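Local structure of 4-oxalocrotonate tautomerase (Staphylococcus aureus, 2X4K) at residues M2-N7 with D28-T33; V8-G13 with K20-E25; S24-A29 with I41-E46. The protein belongs to the tautomerase enzymes of the MIF clan, small beta-alpha-beta chains, six of which make up the assembly. All blocks are in the same frame, centred on the assembly; numbering follows the deposited sequence. Where two conformers were deposited one is given.

From the N terminus the chain enters strand 5-11, turns into helix 16-34 and comes back along strand 42-48, parallel to the first: a beta-alpha-beta crossover. Contact 2 (8-13 with 20-25) closes the short connection from strand to helix and is nested inside the longer loop closed by contact 1 (2-7 with 28-33), which joins the start of the strand to the far part of the helix. Contact 3 (24-29 with 41-46) takes up where both end, on helix residues shared with each, and closes the next loop onto the second strand. Together they seat one face of the helix on the two neighbouring strands, which a row of backbone hydrogen bonds joins side by side.

Contact 1: M2-N7 with D28-T33; sequences MMPIVN and DAVEKT. With ZN (zinc ion), chain F; ACT (acetate ion), chain G.
Val30 of helix 16-34 splits its two methyls between Pro4 and Val6, and these apolar touches join the first strand and the helix of the beta-alpha-beta unit. CG1 lies equally close to two atoms of the proline ring, 3.8 Å from both Pro4 CB and Pro4 CG. The other branch, Val30 CG2, meets Val6 CG2 at 4.0 Å, the two side chains passing in opposite directions. Val30 holds CG1 anti to its backbone N (chi1 172°), which spreads the two methyls over residues two apart on the extended chain. Ile41 also packs on Val30, and Ala36 on Pro4.

Hydrogen bonds here serve the helix itself. Ala29 O accepts from Thr33 N at 3.2 Å and from Thr33 OG1 at 2.8 Å, the two donors arriving from opposite faces of the carbonyl plane; the hydroxyl of this buried threonine is thereby satisfied within its own helix.

The charged groups find other partners. Glu31 OE2 binds a zinc ion at 1.9 Å while its OE1 forms a salt bridge with Arg38. Lys32 NZ donates to acetate OXT, 2.7 Å away, in an ion probably from the crystallisation liquor.

The chemistry is thus divided: the helix meets the strand and the residues leading into it through buried hydrocarbon, and gives its carboxylate and ammonium groups to ions and to Arg38.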
loop_
_atom_site.group_PDB
_atom_site.type_symbol
_atom_site.label_atom_id
_atom_site.label_comp_id
_atom_site.label_asym_id
_atom_site.label_seq_id
_atom_site.Cartn_x
_atom_site.Cartn_y
_atom_site.Cartn_z
ATOM N N MET A 2 9.155 15.603 -7.227
ATOM C CA MET A 2 8.033 14.654 -7.397
ATOM C C MET A 2 8.118 13.260 -6.761
ATOM O O MET A 2 7.087 12.668 -6.456
ATOM C CB MET A 2 7.715 14.475 -8.885
ATOM C CG MET A 2 6.924 15.615 -9.472
ATOM S SD MET A 2 6.180 15.175 -11.047
ATOM C CE MET A 2 6.450 16.704 -11.940
ATOM N N MET A 3 9.318 12.729 -6.588
ATOM C CA MET A 3 9.570 11.368 -6.047
ATOM C C MET A 3 8.503 10.262 -6.258
ATOM O O MET A 3 7.957 9.716 -5.293
ATOM C CB MET A 3 9.923 11.464 -4.555
ATOM C CG MET A 3 10.779 10.302 -4.078
ATOM S SD MET A 3 11.137 10.355 -2.316
ATOM C CE MET A 3 9.551 9.887 -1.631
ATOM N N PRO A 4 8.222 9.898 -7.517
ATOM C CA PRO A 4 7.192 8.890 -7.719
ATOM C C PRO A 4 7.572 7.507 -7.172
ATOM O O PRO A 4 8.708 7.050 -7.329
ATOM C CB PRO A 4 7.028 8.852 -9.239
ATOM C CG PRO A 4 7.499 10.189 -9.705
ATOM C CD PRO A 4 8.654 10.483 -8.797
ATOM N N ILE A 5 6.616 6.873 -6.507
ATOM C CA ILE A 5 6.766 5.522 -6.005
ATOM C C ILE A 5 5.641 4.703 -6.595
ATOM O O ILE A 5 4.471 4.970 -6.334
ATOM C CB ILE A 5 6.692 5.491 -4.489
ATOM C CG1 ILE A 5 7.832 6.330 -3.924
ATOM C CG2 ILE A 5 6.757 4.061 -3.973
ATOM C CD1 ILE A 5 7.872 6.358 -2.439
ATOM N N VAL A 6 6.011 3.718 -7.401
ATOM C CA VAL A 6 5.070 2.892 -8.111
ATOM C C VAL A 6 5.090 1.503 -7.511
ATOM O O VAL A 6 6.159 0.932 -7.282
ATOM C CB VAL A 6 5.453 2.805 -9.591
ATOM C CG1 VAL A 6 4.405 2.029 -10.365
ATOM C CG2 VAL A 6 5.624 4.191 -10.181
ATOM N N ASN A 7 3.903 0.973 -7.242
ATOM C CA ASN A 7 3.739 -0.385 -6.777
ATOM C C ASN A 7 2.899 -1.127 -7.807
ATOM O O ASN A 7 1.828 -0.653 -8.190
ATOM C CB ASN A 7 3.039 -0.382 -5.424
ATOM C CG ASN A 7 3.106 -1.716 -4.737
ATOM O OD1 ASN A 7 2.168 -2.509 -4.806
ATOM N ND2 ASN A 7 4.228 -1.981 -4.071
ATOM N N ASP A 28 9.577 4.785 -17.762
ATOM C CA ASP A 28 9.449 5.646 -18.938
ATOM C C ASP A 28 8.101 6.354 -18.938
ATOM O O ASP A 28 8.020 7.548 -19.227
ATOM C CB ASP A 28 9.503 4.839 -20.251
ATOM C CG ASP A 28 10.860 4.225 -20.565
ATOM O OD1 ASP A 28 11.880 4.563 -19.932
ATOM O OD2 ASP A 28 10.891 3.389 -21.504
ATOM N N ALA A 29 7.041 5.599 -18.675
ATOM C CA ALA A 29 5.681 6.129 -18.691
ATOM C C ALA A 29 5.484 7.233 -17.664
ATOM O O ALA A 29 4.890 8.270 -17.960
ATOM C CB ALA A 29 4.675 5.009 -18.447
ATOM N N VAL A 30 5.953 6.999 -16.443
ATOM C CA VAL A 30 5.832 7.995 -15.381
ATOM C C VAL A 30 6.634 9.243 -15.755
ATOM O O VAL A 30 6.146 10.371 -15.653
ATOM C CB VAL A 30 6.305 7.422 -14.035
ATOM C CG1 VAL A 30 6.376 8.520 -12.974
ATOM C CG2 VAL A 30 5.371 6.295 -13.590
ATOM N N GLU A 31 7.859 9.032 -16.212
ATOM C CA GLU A 31 8.741 10.141 -16.551
ATOM C C GLU A 31 8.140 11.033 -17.631
ATOM O O GLU A 31 8.118 12.254 -17.496
ATOM C CB GLU A 31 10.078 9.601 -17.031
ATOM C CG GLU A 31 11.098 10.684 -17.316
ATOM C CD GLU A 31 12.373 10.147 -17.917
ATOM O OE1 GLU A 31 12.673 8.945 -17.784
ATOM O OE2 GLU A 31 13.091 10.954 -18.539
ATOM N N LYS A 32 7.666 10.433 -18.718
ATOM C CA LYS A 32 7.243 11.239 -19.851
ATOM C C LYS A 32 5.929 11.959 -19.592
ATOM O O LYS A 32 5.712 13.027 -20.140
ATOM C CB LYS A 32 7.197 10.419 -21.132
ATOM C CG LYS A 32 6.091 9.436 -21.248
ATOM C CD LYS A 32 6.291 8.645 -22.515
ATOM C CE LYS A 32 5.144 7.718 -22.796
ATOM N NZ LYS A 32 5.433 6.886 -23.994
ATOM N N THR A 33 5.056 11.399 -18.759
ATOM C CA THR A 33 3.733 11.988 -18.568
ATOM C C THR A 33 3.694 13.009 -17.442
ATOM O O THR A 33 2.823 13.877 -17.445
ATOM C CB THR A 33 2.662 10.923 -18.310
ATOM O OG1 THR A 33 2.987 10.173 -17.132
ATOM C CG2 THR A 33 2.523 10.002 -19.500
HETATM ZN ZN ZN F . 14.657 10.311 -19.436
HETATM C C ACT G . 4.222 4.090 -25.468
HETATM O O ACT G . 3.241 3.419 -25.052
HETATM O OXT ACT G . 4.019 5.305 -25.701
HETATM C CH3 ACT G . 5.569 3.467 -25.672
#

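Contact 2: V8-G13 with K20-E25; sequences VKLLEG and KNLVSE
Leu22 reaches from helix 16-34 to the first strand of the beta-alpha-beta unit with one methyl, CD2, and meets both Val8 and Leu10 with it. It has the most surface buried by the contact, about 52 Å², more than the two strand residues together. Its CG stands anti to the backbone N (chi1 177°), carrying the branched end away from the helix, and CD2 rests over the pair of side chains, which are two residues apart on strand 5-11 and therefore on the same face of it.

Val8 gives CG1, 4.2 Å from Leu22 CD2, its side chain running obliquely to that of the leucine. The branch anti to the backbone N (chi1 -177°) is the one that meets Leu22. Val8 and Leu22 also have the closest CA atoms across the two segments, 9.2 Å apart.

Leu10 adds a lighter touch, CD1 to Leu22 CD2 at 4.3 Å, with about 15 Å² buried. Leu10 also packs on Ile45 of strand 42-48. All three side chains are buried, and the contact is wholly apolar.

The helix lies across one face of the sheet here, close to the turn that leads from strand 5-11 into helix 16-34. Along one edge, backbone bonds tie Val8 and Leu10 to strand 42-48; along the other, Val8 and Lys9 pair antiparallel with a strand of the second subunit. Met2 of that subunit packs on Leu10 and its Thr33 on Leu22, while Val23, the next residue of the helix, lies on Ile45.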
loop_
_atom_site.group_PDB
_atom_site.type_symbol
_atom_site.label_atom_id
_atom_site.label_comp_id
_atom_site.label_asym_id
_atom_site.label_seq_id
_atom_site.Cartn_x
_atom_site.Cartn_y
_atom_site.Cartn_z
ATOM N N VAL A 8 3.399 -2.259 -8.287
ATOM C CA VAL A 8 2.669 -3.056 -9.257
ATOM C C VAL A 8 2.371 -4.418 -8.645
ATOM O O VAL A 8 3.283 -5.192 -8.375
ATOM C CB VAL A 8 3.470 -3.285 -10.556
ATOM C CG1 VAL A 8 2.616 -4.065 -11.558
ATOM C CG2 VAL A 8 3.947 -1.972 -11.149
ATOM N N LYS A 9 1.095 -4.706 -8.423
ATOM C CA LYS A 9 0.653 -6.023 -7.987
ATOM C C LYS A 9 0.192 -6.784 -9.208
ATOM O O LYS A 9 -0.622 -6.278 -9.970
ATOM C CB LYS A 9 -0.510 -5.910 -7.000
ATOM C CG LYS A 9 -0.159 -5.283 -5.659
ATOM C CD LYS A 9 -1.437 -4.983 -4.865
ATOM C CE LYS A 9 -1.175 -4.250 -3.564
ATOM N NZ LYS A 9 -0.631 -5.157 -2.519
ATOM N N LEU A 10 0.702 -7.993 -9.407
ATOM C CA LEU A 10 0.250 -8.788 -10.539
ATOM C C LEU A 10 0.469 -10.266 -10.271
ATOM O O LEU A 10 1.151 -10.652 -9.335
ATOM C CB LEU A 10 0.913 -8.337 -11.850
ATOM C CG LEU A 10 2.310 -8.848 -12.191
ATOM C CD1 LEU A 10 2.713 -8.351 -13.572
ATOM C CD2 LEU A 10 3.317 -8.403 -11.135
ATOM N N LEU A 11 -0.142 -11.086 -11.110
ATOM C CA LEU A 11 -0.064 -12.531 -10.982
ATOM C C LEU A 11 1.377 -13.014 -11.007
ATOM O O LEU A 11 2.165 -12.579 -11.845
ATOM C CB LEU A 11 -0.823 -13.171 -12.138
ATOM C CG LEU A 11 -0.829 -14.693 -12.234
ATOM C CD1 LEU A 11 -1.480 -15.310 -11.017
ATOM C CD2 LEU A 11 -1.543 -15.119 -13.499
ATOM N N GLU A 12 1.703 -13.937 -10.110
ATOM C CA GLU A 12 3.038 -14.516 -10.053
ATOM C C GLU A 12 3.396 -15.297 -11.312
ATOM O O GLU A 12 2.531 -15.655 -12.111
ATOM C CB GLU A 12 3.146 -15.445 -8.853
ATOM C CG GLU A 12 2.278 -16.678 -8.992
ATOM C CD GLU A 12 2.340 -17.585 -7.793
ATOM O OE1 GLU A 12 3.200 -17.361 -6.914
ATOM O OE2 GLU A 12 1.521 -18.524 -7.735
ATOM N N GLY A 13 4.687 -15.561 -11.458
ATOM C CA GLY A 13 5.191 -16.390 -12.541
ATOM C C GLY A 13 5.722 -15.604 -13.721
ATOM O O GLY A 13 5.974 -16.176 -14.778
ATOM N N LYS A 20 12.022 -7.103 -15.730
ATOM C CA LYS A 20 13.019 -6.099 -16.098
ATOM C C LYS A 20 12.386 -5.031 -16.993
ATOM O O LYS A 20 12.522 -3.832 -16.744
ATOM C CB LYS A 20 14.190 -6.765 -16.827
ATOM C CG LYS A 20 15.314 -5.815 -17.194
ATOM C CD LYS A 20 16.518 -6.583 -17.713
ATOM C CE LYS A 20 17.552 -5.648 -18.307
ATOM N NZ LYS A 20 17.114 -5.114 -19.620
ATOM N N ASN A 21 11.671 -5.484 -18.013
ATOM C CA ASN A 21 11.030 -4.589 -18.960
ATOM C C ASN A 21 9.901 -3.796 -18.317
ATOM O O ASN A 21 9.745 -2.616 -18.610
ATOM C CB ASN A 21 10.513 -5.366 -20.169
ATOM C CG ASN A 21 11.628 -5.946 -21.001
ATOM O OD1 ASN A 21 12.756 -5.452 -20.990
ATOM N ND2 ASN A 21 11.321 -7.008 -21.721
ATOM N N LEU A 22 9.118 -4.434 -17.451
ATOM C CA LEU A 22 8.058 -3.737 -16.732
ATOM C C LEU A 22 8.626 -2.561 -15.942
ATOM O O LEU A 22 8.100 -1.447 -16.000
ATOM C CB LEU A 22 7.348 -4.724 -15.805
ATOM C CG LEU A 22 6.249 -4.190 -14.897
ATOM C CD1 LEU A 22 5.102 -3.600 -15.697
ATOM C CD2 LEU A 22 5.766 -5.316 -13.980
ATOM N N VAL A 23 9.703 -2.801 -15.202
ATOM C CA VAL A 23 10.308 -1.727 -14.413
ATOM C C VAL A 23 10.787 -0.582 -15.313
ATOM O O VAL A 23 10.551 0.584 -15.011
ATOM C CB VAL A 23 11.460 -2.253 -13.514
ATOM C CG1 VAL A 23 12.250 -1.107 -12.898
ATOM C CG2 VAL A 23 10.897 -3.149 -12.430
ATOM N N SER A 24 11.445 -0.906 -16.422
ATOM C CA SER A 24 11.947 0.135 -17.312
ATOM C C SER A 24 10.829 0.908 -18.005
ATOM O O SER A 24 10.853 2.137 -18.040
ATOM C CB SER A 24 12.889 -0.467 -18.356
ATOM O OG SER A 24 13.525 0.549 -19.113
ATOM N N GLU A 25 9.851 0.191 -18.549
ATOM C CA GLU A 25 8.777 0.822 -19.326
ATOM C C GLU A 25 7.810 1.599 -18.436
ATOM O O GLU A 25 7.324 2.656 -18.839
ATOM C CB GLU A 25 8.030 -0.209 -20.161
ATOM C CG GLU A 25 8.913 -0.897 -21.204
ATOM C CD GLU A 25 8.796 -0.350 -22.617
ATOM O OE1 GLU A 25 8.094 0.659 -22.845
ATOM O OE2 GLU A 25 9.410 -0.957 -23.521
#

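Contact 3: S24-A29 with I41-E46; sequences SEVTDA and IHVVIE. With ZN (zinc ion), chain E.
Thr27 OG1 takes a hydrogen bond from a water 2.8 Å away, and the same water donates its other proton to Ile41 O, also at 2.8 Å, bridging the helix to the residue before the strand. The hydroxyl is in turn hydrogen-bonded to Val23 O one turn back. With chi1 at -62°, OG1 lies anti to the carbonyl carbon and faces the water and Val43, its distance to Val43 CG2 being 3.5 Å, while Thr27 CG2 packs on Ile41 CG2 at 3.9 Å. From the far end of Ile41, CD1 comes to 3.8 Å from Thr27 O. Val26, modelled in two conformers, adds CG1 of one of them against Val43 CG2.

His42, between Ile41 and Val43, points away from the helix; its NE2 binds a zinc ion at 2.0 Å, a site shared with His42 of the third subunit, Asp62 of the second and a water. Pro4 O holds the other ring nitrogen, ND1.

Helix 16-34 thus covers one face of strand 42-48, the second strand of the beta-alpha-beta unit, with strand 5-11 parallel along one edge of it and a strand of the fourth subunit antiparallel along the other.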
loop_
_atom_site.group_PDB
_atom_site.type_symbol
_atom_site.label_atom_id
_atom_site.label_comp_id
_atom_site.label_asym_id
_atom_site.label_seq_id
_atom_site.Cartn_x
_atom_site.Cartn_y
_atom_site.Cartn_z
ATOM N N SER A 24 11.445 -0.906 -16.422
ATOM C CA SER A 24 11.947 0.135 -17.312
ATOM C C SER A 24 10.829 0.908 -18.005
ATOM O O SER A 24 10.853 2.137 -18.040
ATOM C CB SER A 24 12.889 -0.467 -18.356
ATOM O OG SER A 24 13.525 0.549 -19.113
ATOM N N GLU A 25 9.851 0.191 -18.549
ATOM C CA GLU A 25 8.777 0.822 -19.326
ATOM C C GLU A 25 7.810 1.599 -18.436
ATOM O O GLU A 25 7.324 2.656 -18.839
ATOM C CB GLU A 25 8.030 -0.209 -20.161
ATOM C CG GLU A 25 8.913 -0.897 -21.204
ATOM C CD GLU A 25 8.796 -0.350 -22.617
ATOM O OE1 GLU A 25 8.094 0.659 -22.845
ATOM O OE2 GLU A 25 9.410 -0.957 -23.521
ATOM N N VAL A 26 7.503 1.098 -17.237
ATOM C CA VAL A 26 6.668 1.850 -16.303
ATOM C C VAL A 26 7.384 3.144 -15.906
ATOM O O VAL A 26 6.764 4.203 -15.778
ATOM C CB VAL A 26 6.304 1.007 -15.063
ATOM C CG1 VAL A 26 5.804 1.894 -13.927
ATOM C CG2 VAL A 26 5.262 -0.054 -15.425
ATOM N N THR A 27 8.694 3.057 -15.704
ATOM C CA THR A 27 9.480 4.250 -15.382
ATOM C C THR A 27 9.418 5.258 -16.527
ATOM O O THR A 27 9.186 6.439 -16.289
ATOM C CB THR A 27 10.924 3.865 -15.027
ATOM O OG1 THR A 27 10.904 3.033 -13.867
ATOM C CG2 THR A 27 11.771 5.080 -14.717
ATOM N N ASP A 28 9.577 4.785 -17.762
ATOM C CA ASP A 28 9.449 5.646 -18.938
ATOM C C ASP A 28 8.101 6.354 -18.938
ATOM O O ASP A 28 8.020 7.548 -19.227
ATOM C CB ASP A 28 9.503 4.839 -20.251
ATOM C CG ASP A 28 10.860 4.225 -20.565
ATOM O OD1 ASP A 28 11.880 4.563 -19.932
ATOM O OD2 ASP A 28 10.891 3.389 -21.504
ATOM N N ALA A 29 7.041 5.599 -18.675
ATOM C CA ALA A 29 5.681 6.129 -18.691
ATOM C C ALA A 29 5.484 7.233 -17.664
ATOM O O ALA A 29 4.890 8.270 -17.960
ATOM C CB ALA A 29 4.675 5.009 -18.447
ATOM N N ILE A 41 12.282 8.143 -9.657
ATOM C CA ILE A 41 11.158 7.244 -9.932
ATOM C C ILE A 41 11.523 5.840 -9.465
ATOM O O ILE A 41 12.510 5.265 -9.922
ATOM C CB ILE A 41 10.791 7.211 -11.427
ATOM C CG1 ILE A 41 10.401 8.612 -11.909
ATOM C CG2 ILE A 41 9.641 6.223 -11.666
ATOM C CD1 ILE A 41 10.255 8.730 -13.424
ATOM N N HIS A 42 10.699 5.301 -8.573
ATOM C CA HIS A 42 10.934 4.020 -7.924
ATOM C C HIS A 42 9.814 3.062 -8.274
ATOM O O HIS A 42 8.651 3.463 -8.285
ATOM C CB HIS A 42 10.967 4.223 -6.415
ATOM C CG HIS A 42 11.896 5.309 -5.992
ATOM N ND1 HIS A 42 11.575 6.643 -6.098
ATOM C CD2 HIS A 42 13.148 5.263 -5.487
ATOM C CE1 HIS A 42 12.583 7.373 -5.658
ATOM N NE2 HIS A 42 13.553 6.561 -5.287
ATOM N N VAL A 43 10.152 1.802 -8.530
ATOM C CA VAL A 43 9.158 0.795 -8.863
ATOM C C VAL A 43 9.364 -0.441 -8.004
ATOM O O VAL A 43 10.483 -0.938 -7.877
ATOM C CB VAL A 43 9.206 0.406 -10.353
ATOM C CG1 VAL A 43 8.145 -0.654 -10.677
ATOM C CG2 VAL A 43 9.034 1.631 -11.226
ATOM N N VAL A 44 8.277 -0.929 -7.420
ATOM C CA VAL A 44 8.257 -2.180 -6.690
ATOM C C VAL A 44 7.207 -3.086 -7.307
ATOM O O VAL A 44 6.096 -2.640 -7.581
ATOM C CB VAL A 44 7.920 -1.953 -5.207
ATOM C CG1 VAL A 44 7.747 -3.282 -4.471
ATOM C CG2 VAL A 44 8.989 -1.079 -4.546
ATOM N N ILE A 45 7.584 -4.344 -7.518
ATOM C CA ILE A 45 6.680 -5.352 -8.042
ATOM C C ILE A 45 6.350 -6.343 -6.932
ATOM O O ILE A 45 7.247 -6.862 -6.261
ATOM C CB ILE A 45 7.304 -6.106 -9.229
ATOM C CG1 ILE A 45 7.776 -5.131 -10.310
ATOM C CG2 ILE A 45 6.291 -7.069 -9.830
ATOM C CD1 ILE A 45 8.705 -5.767 -11.311
ATOM N N GLU A 46 5.058 -6.586 -6.730
ATOM C CA GLU A 46 4.578 -7.583 -5.786
ATOM C C GLU A 46 3.810 -8.624 -6.562
ATOM O O GLU A 46 2.764 -8.323 -7.127
ATOM C CB GLU A 46 3.649 -6.956 -4.756
ATOM C CG GLU A 46 4.299 -5.919 -3.881
ATOM C CD GLU A 46 3.396 -5.509 -2.750
ATOM O OE1 GLU A 46 2.290 -4.995 -3.025
ATOM O OE2 GLU A 46 3.773 -5.737 -1.579
HETATM ZN ZN ZN E . 15.209 7.083 -4.238
HETATM O O HOH W 1 12.404 2.920 -11.514
HETATM O O HOH W 2 16.763 5.287 -4.426
#